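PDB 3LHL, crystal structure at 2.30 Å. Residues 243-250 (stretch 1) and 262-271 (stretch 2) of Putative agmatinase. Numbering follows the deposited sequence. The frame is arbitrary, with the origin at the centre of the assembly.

Stretch 1 (243-250) GCDIVELS
Stretch 2 262-271: IACKILRELC

Residues 243-247 form the end of a β-strand that enters from earlier in the chain, and residues 248-250 leave it as loop. The second stretch, 262-271, lies wholly within an α-helix that extends beyond it in both directions. Strand and helix run almost exactly antiparallel, their N-to-C directions 171° apart, and their axes approach to 9.9 Å, a spacing that leaves room for one layer of interlocking aliphatic side chains. The register follows from this direction: C244 CA lies 8.7 Å from L270 CA. Further along, I246 CA lies 7.7 Å from L267 CA. Beyond the strand, L249 CA lies 7.2 Å from A263 CA.

The strand is extended, with phi/psi of -155/158 at C244, -164/155 at D245, -128/138 at I246 and -143/173 at V247. Its alternation brings C244 and I246 toward the helix while D245 points away, its p rotamer (chi1 71°) placing a carboxylate whose two oxygens are hydrogen-bonded elsewhere in the structure. At E248 the backbone turns to 75/12, and at L249 (-75/120) a side chain again points toward the helix. The helix keeps phi between -57° and -67° and psi between -39° and -54°. Its i to i+4 hydrogen bonds run from I266 N to I262 O (2.9 Å) through to C271 N to L267 O (3.0 Å).

I246 is the centre of the contact, with 82 Å² covered out of 261 Å² buried over both stretches. Its chi1 of 58° (p) and chi2 of 178° (t) send its two branches to different parts of the helix. I246 CG2 packs against L270 CD1 at 3.7 Å and I266 CG2 at 4.2 Å, whereas I246 CD1 reaches back toward the helix's earlier turn, 4.3 Å from L267 CB and 4.1 Å from A263 O. That carbonyl accepts the backbone hydrogen bond from L267 N (A263 O to L267 N, 2.8 Å), so the methyl lies beside an oxygen already engaged within the helix.

At the other end of the contact lies A263, with 50 Å² covered. It meets I246 CD1 through its backbone O and L249 through its methyl, L249 CD2 resting 3.9 Å from A263 CB. L249 adopts chi1 161° (t) and chi2 73° (p).

L270, with 43 Å² covered, uses chi1 -75° (m) and chi2 176° (t) to place L270 CD1 against two strand side chains, 3.7 Å from I246 CG2 and 4.2 Å from C244 SG. The cysteine, chi1 -179° (t), thus contributes its sulfur as an apolar surface. I266 (chi1 -71°, m; chi2 180°, t) also points toward the strand, while L267 (170°, t; 60°, p) leaves sideways.

No hydrogen bond links the stretches; the association is van der Waals packing of mainly apolar, mostly buried side chains. Within the helix, R268 NE donates to E269 OE2 at 2.7 Å in a salt bridge, away from the contact with the strand.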

# COMPACT_ATOMS: atom_id res chain seq x y z
N GLY A 243 -1.45 -6.17 8.13
CA GLY A 243 -2.30 -5.41 7.23
C GLY A 243 -1.46 -4.92 6.07
O GLY A 243 -0.28 -4.59 6.25
N CYS A 244 -2.04 -4.87 4.88
CA CYS A 244 -1.29 -4.44 3.70
C CYS A 244 -2.18 -3.86 2.60
O CYS A 244 -3.38 -4.13 2.54
CB CYS A 244 -0.50 -5.64 3.15
SG CYS A 244 0.51 -5.29 1.68
N ASP A 245 -1.57 -3.05 1.74
CA ASP A 245 -2.28 -2.47 0.61
C ASP A 245 -1.34 -1.90 -0.44
O ASP A 245 -0.19 -1.57 -0.15
CB ASP A 245 -3.26 -1.38 1.08
CG ASP A 245 -2.56 -0.11 1.58
OD1 ASP A 245 -1.66 0.41 0.87
OD2 ASP A 245 -2.93 0.39 2.67
N ILE A 246 -1.82 -1.82 -1.68
CA ILE A 246 -1.07 -1.23 -2.78
C ILE A 246 -2.07 -0.24 -3.35
O ILE A 246 -3.26 -0.54 -3.47
CB ILE A 246 -0.67 -2.27 -3.86
CG1 ILE A 246 -1.90 -2.97 -4.43
CG2 ILE A 246 0.31 -3.29 -3.27
CD1 ILE A 246 -1.59 -3.98 -5.54
N VAL A 247 -1.61 0.96 -3.69
CA VAL A 247 -2.54 1.97 -4.18
C VAL A 247 -1.99 2.85 -5.29
O VAL A 247 -0.82 2.79 -5.63
CB VAL A 247 -2.98 2.89 -3.01
CG1 VAL A 247 -3.67 2.08 -1.91
CG2 VAL A 247 -1.75 3.59 -2.42
N GLU A 248 -2.89 3.67 -5.83
CA GLU A 248 -2.58 4.65 -6.87
C GLU A 248 -2.36 4.14 -8.29
O GLU A 248 -1.86 4.88 -9.15
CB GLU A 248 -1.40 5.53 -6.41
CG GLU A 248 -1.73 6.40 -5.19
CD GLU A 248 -2.91 7.36 -5.42
OE1 GLU A 248 -3.66 7.17 -6.39
OE2 GLU A 248 -3.09 8.31 -4.61
N LEU A 249 -2.71 2.89 -8.55
CA LEU A 249 -2.61 2.38 -9.92
C LEU A 249 -3.79 3.03 -10.64
O LEU A 249 -4.94 2.85 -10.23
CB LEU A 249 -2.79 0.86 -9.98
CG LEU A 249 -3.16 0.38 -11.40
CD1 LEU A 249 -1.93 0.47 -12.33
CD2 LEU A 249 -3.68 -1.05 -11.36
N SER A 250 -3.49 3.80 -11.68
CA SER A 250 -4.52 4.46 -12.47
C SER A 250 -4.24 4.00 -13.90
O SER A 250 -3.50 4.66 -14.63
CB SER A 250 -4.39 5.97 -12.34
OG SER A 250 -5.56 6.61 -12.81
N ILE A 262 2.37 -4.74 -13.88
CA ILE A 262 3.29 -4.53 -12.77
C ILE A 262 2.55 -4.66 -11.44
O ILE A 262 3.03 -5.30 -10.50
CB ILE A 262 3.94 -3.13 -12.85
CG1 ILE A 262 4.78 -3.03 -14.13
CG2 ILE A 262 4.76 -2.86 -11.60
CD1 ILE A 262 5.47 -1.68 -14.33
N ALA A 263 1.36 -4.06 -11.36
CA ALA A 263 0.56 -4.12 -10.14
C ALA A 263 0.17 -5.57 -9.84
O ALA A 263 0.15 -6.00 -8.69
CB ALA A 263 -0.69 -3.25 -10.29
N CYS A 264 -0.15 -6.31 -10.89
CA CYS A 264 -0.55 -7.70 -10.73
C CYS A 264 0.59 -8.52 -10.17
O CYS A 264 0.38 -9.33 -9.27
CB CYS A 264 -1.01 -8.27 -12.07
SG CYS A 264 -2.63 -7.67 -12.62
N LYS A 265 1.79 -8.31 -10.70
CA LYS A 265 2.95 -9.06 -10.23
C LYS A 265 3.28 -8.68 -8.79
O LYS A 265 3.61 -9.53 -7.97
CB LYS A 265 4.15 -8.80 -11.14
CG LYS A 265 5.34 -9.71 -10.86
CD LYS A 265 6.44 -9.49 -11.90
CE LYS A 265 7.54 -10.53 -11.78
NZ LYS A 265 8.48 -10.46 -12.93
N ILE A 266 3.18 -7.39 -8.48
CA ILE A 266 3.47 -6.94 -7.12
C ILE A 266 2.45 -7.57 -6.18
O ILE A 266 2.78 -8.01 -5.08
CB ILE A 266 3.44 -5.40 -7.03
CG1 ILE A 266 4.66 -4.83 -7.75
CG2 ILE A 266 3.41 -4.94 -5.57
CD1 ILE A 266 4.75 -3.31 -7.74
N LEU A 267 1.20 -7.61 -6.61
CA LEU A 267 0.14 -8.21 -5.80
C LEU A 267 0.50 -9.66 -5.50
O LEU A 267 0.41 -10.11 -4.35
CB LEU A 267 -1.20 -8.14 -6.54
CG LEU A 267 -2.35 -8.93 -5.94
CD1 LEU A 267 -2.65 -8.45 -4.53
CD2 LEU A 267 -3.58 -8.79 -6.82
N ARG A 268 0.92 -10.39 -6.52
CA ARG A 268 1.28 -11.80 -6.34
C ARG A 268 2.42 -12.00 -5.34
O ARG A 268 2.28 -12.77 -4.39
CB ARG A 268 1.68 -12.44 -7.67
CG ARG A 268 1.96 -13.93 -7.53
CD ARG A 268 2.54 -14.50 -8.81
NE ARG A 268 3.89 -14.01 -9.04
CZ ARG A 268 4.54 -14.13 -10.20
NH1 ARG A 268 3.96 -14.71 -11.23
NH2 ARG A 268 5.77 -13.66 -10.31
N GLU A 269 3.54 -11.32 -5.56
CA GLU A 269 4.69 -11.47 -4.67
C GLU A 269 4.34 -11.16 -3.22
O GLU A 269 4.79 -11.85 -2.30
CB GLU A 269 5.85 -10.58 -5.14
CG GLU A 269 6.16 -10.68 -6.63
CD GLU A 269 6.54 -12.09 -7.09
OE1 GLU A 269 7.74 -12.35 -7.33
OE2 GLU A 269 5.63 -12.93 -7.21
N LEU A 270 3.55 -10.11 -3.01
CA LEU A 270 3.16 -9.74 -1.65
C LEU A 270 2.28 -10.80 -1.01
O LEU A 270 2.45 -11.11 0.16
CB LEU A 270 2.44 -8.39 -1.65
CG LEU A 270 3.36 -7.18 -1.85
CD1 LEU A 270 2.54 -5.91 -1.93
CD2 LEU A 270 4.34 -7.10 -0.68
N CYS A 271 1.34 -11.36 -1.77
CA CYS A 271 0.48 -12.40 -1.23
C CYS A 271 1.36 -13.58 -0.83
O CYS A 271 1.21 -14.15 0.25
CB CYS A 271 -0.55 -12.86 -2.27
SG CYS A 271 -1.94 -11.72 -2.52